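Local structure of enoyl-CoA hydratase subunit II (Geobacillus kaustophilus, 2EJ5) at residues Met1-Arg6 with Asn32-Lys37. The protein probably catalyses the hydration of enoyl-CoA thioesters, perhaps in phenylacetic acid catabolism. Residues are numbered along the deposited sequence; the frame is centred on the assembly and turned at random.
Sequences MYETIR and NAEVTK
The CA atoms of Tyr2 and Glu34 are the nearest pair across the contact, 6.7 Å apart. Segment 32-37 is a stretch of helix 29-44. Segment 1-6 is a turn at the N-terminus that enters strand 5-10 at Ile5. The turn directs successive backbone N-H groups at the Glu34 side chain. That chain is extended beyond CG, with CD anti to CA (chi2 -178°), which carries the carboxylate out from the helix. Glu3 N donates to Glu34 OE2 at 2.9 Å in a nearly straight bond (171°), on the syn side but 26° out of the carboxylate plane. Thr4 N reaches the syn lone pair of Glu34 OE1 at 2.8 Å. Thr4 OG1 also donates to Glu34 OE1; the modelled 2.5 Å is very short and its exact length doubtful. Ile5 N adds a weak bond to OE1. The acid is thus gripped through both oxygens. In this crotonase-type fold, strand 5-10 is an outermost strand of the six-stranded sheet within the chain, and the contact ties its leading turn to helix 29-44. An alanine at Glu34 would probably leave the N-H groups of Glu3 and Thr4, and the Thr4 hydroxyl, without the carboxylate oxygens that accept from them, and the turn freer to move. The Tyr2 ring slides past the Glu34 stem in the opposite direction, with CD1 3.6 Å from Glu34 CB. Ile5 CD1 lies 4.1 Å above one face of this ring, toward its rim. Lys37 CD lies at the ring edge, and Lys37 CG is 3.5 Å from Tyr2 OH. That hydroxyl is hydrogen-bonded to Gln41 OE1, further along the helix. On the buried side, Ile5 CG2 meets Val35 CG2 at 3.7 Å, the two side chains crossing at about a right angle. Both also touch Leu16 of strand 13-18.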
loop_
_atom_site.group_PDB
_atom_site.type_symbol
_atom_site.label_atom_id
_atom_site.label_comp_id
_atom_site.label_asym_id
_atom_site.label_seq_id
_atom_site.Cartn_x
_atom_site.Cartn_y
_atom_site.Cartn_z
ATOM N N MET A 1 -22.181 -28.983 22.094
ATOM C CA MET A 1 -20.941 -28.436 21.463
ATOM C C MET A 1 -21.309 -27.270 20.523
ATOM O O MET A 1 -22.459 -26.828 20.514
ATOM C CB MET A 1 -20.186 -29.556 20.695
ATOM C CG MET A 1 -19.645 -30.717 21.569
ATOM S SD MET A 1 -18.728 -30.183 23.052
ATOM C CE MET A 1 -18.752 -31.697 24.035
ATOM N N TYR A 2 -20.337 -26.775 19.747
ATOM C CA TYR A 2 -20.634 -25.907 18.605
ATOM C C TYR A 2 -21.280 -26.777 17.537
ATOM O O TYR A 2 -20.955 -27.954 17.434
ATOM C CB TYR A 2 -19.338 -25.285 18.032
ATOM C CG TYR A 2 -18.646 -24.234 18.907
ATOM C CD1 TYR A 2 -19.288 -23.036 19.248
ATOM C CD2 TYR A 2 -17.351 -24.425 19.349
ATOM C CE1 TYR A 2 -18.655 -22.074 20.039
ATOM C CE2 TYR A 2 -16.700 -23.462 20.123
ATOM C CZ TYR A 2 -17.359 -22.298 20.461
ATOM O OH TYR A 2 -16.716 -21.363 21.218
ATOM N N GLU A 3 -22.167 -26.206 16.725
ATOM C CA GLU A 3 -22.900 -26.991 15.713
ATOM C C GLU A 3 -22.537 -26.707 14.266
ATOM O O GLU A 3 -22.721 -27.572 13.404
ATOM C CB GLU A 3 -24.395 -26.780 15.883
ATOM C CG GLU A 3 -24.801 -26.708 17.323
ATOM C CD GLU A 3 -26.277 -26.531 17.505
ATOM O OE1 GLU A 3 -26.757 -26.946 18.574
ATOM O OE2 GLU A 3 -26.942 -25.979 16.583
ATOM N N THR A 4 -22.061 -25.488 13.983
ATOM C CA THR A 4 -21.720 -25.128 12.603
ATOM C C THR A 4 -20.203 -25.054 12.396
ATOM O O THR A 4 -19.743 -24.958 11.270
ATOM C CB THR A 4 -22.327 -23.782 12.185
ATOM O OG1 THR A 4 -21.752 -22.745 12.992
ATOM C CG2 THR A 4 -23.861 -23.800 12.351
ATOM N N ILE A 5 -19.461 -25.071 13.492
ATOM C CA ILE A 5 -18.005 -25.138 13.447
ATOM C C ILE A 5 -17.511 -26.201 14.417
ATOM O O ILE A 5 -18.267 -26.692 15.291
ATOM C CB ILE A 5 -17.347 -23.774 13.820
ATOM C CG1 ILE A 5 -17.428 -23.535 15.328
ATOM C CG2 ILE A 5 -17.973 -22.604 12.989
ATOM C CD1 ILE A 5 -16.538 -22.439 15.824
ATOM N N ARG A 6 -16.234 -26.525 14.258
ATOM C CA ARG A 6 -15.492 -27.412 15.137
ATOM C C ARG A 6 -14.356 -26.570 15.703
ATOM O O ARG A 6 -13.682 -25.822 14.969
ATOM C CB ARG A 6 -14.983 -28.631 14.342
ATOM C CG ARG A 6 -14.565 -29.849 15.162
ATOM C CD ARG A 6 -14.545 -31.118 14.250
ATOM N NE ARG A 6 -13.473 -31.077 13.256
ATOM C CZ ARG A 6 -13.584 -31.479 11.988
ATOM N NH1 ARG A 6 -14.740 -31.942 11.513
ATOM N NH2 ARG A 6 -12.531 -31.381 11.180
ATOM N N ASN A 32 -21.820 -17.414 12.350
ATOM C CA ASN A 32 -21.284 -16.115 12.729
ATOM C C ASN A 32 -21.087 -16.011 14.219
ATOM O O ASN A 32 -20.048 -15.582 14.679
ATOM C CB ASN A 32 -22.173 -14.963 12.222
ATOM C CG ASN A 32 -21.993 -14.708 10.771
ATOM O OD1 ASN A 32 -20.862 -14.520 10.296
ATOM N ND2 ASN A 32 -23.089 -14.713 10.028
ATOM N N ALA A 33 -22.116 -16.390 14.983
ATOM C CA ALA A 33 -22.052 -16.309 16.409
ATOM C C ALA A 33 -21.027 -17.256 17.029
ATOM O O ALA A 33 -20.401 -16.914 18.032
ATOM C CB ALA A 33 -23.441 -16.576 17.003
ATOM N N GLU A 34 -20.906 -18.460 16.477
ATOM C CA GLU A 34 -19.986 -19.464 17.049
ATOM C C GLU A 34 -18.537 -19.069 16.768
ATOM O O GLU A 34 -17.690 -19.174 17.627
ATOM C CB GLU A 34 -20.294 -20.865 16.512
ATOM C CG GLU A 34 -21.700 -21.363 16.955
ATOM C CD GLU A 34 -22.025 -22.765 16.491
ATOM O OE1 GLU A 34 -21.496 -23.192 15.438
ATOM O OE2 GLU A 34 -22.839 -23.439 17.191
ATOM N N VAL A 35 -18.276 -18.568 15.562
ATOM C CA VAL A 35 -16.914 -18.149 15.208
ATOM C C VAL A 35 -16.464 -17.030 16.143
ATOM O O VAL A 35 -15.341 -17.063 16.632
ATOM C CB VAL A 35 -16.815 -17.765 13.734
ATOM C CG1 VAL A 35 -15.476 -17.012 13.449
ATOM C CG2 VAL A 35 -16.921 -19.016 12.829
ATOM N N THR A 36 -17.369 -16.079 16.429
ATOM C CA THR A 36 -17.101 -14.961 17.339
ATOM C C THR A 36 -16.684 -15.469 18.703
ATOM O O THR A 36 -15.633 -15.089 19.226
ATOM C CB THR A 36 -18.342 -13.985 17.482
ATOM O OG1 THR A 36 -18.690 -13.444 16.204
ATOM C CG2 THR A 36 -18.059 -12.816 18.410
ATOM N N LYS A 37 -17.537 -16.300 19.296
ATOM C CA LYS A 37 -17.264 -16.940 20.592
ATOM C C LYS A 37 -15.931 -17.717 20.632
ATOM O O LYS A 37 -15.165 -17.586 21.584
ATOM C CB LYS A 37 -18.432 -17.875 20.939
ATOM C CG LYS A 37 -18.365 -18.463 22.356
ATOM C CD LYS A 37 -19.706 -19.098 22.730
ATOM C CE LYS A 37 -19.672 -19.749 24.115
ATOM N NZ LYS A 37 -18.726 -20.919 24.160
#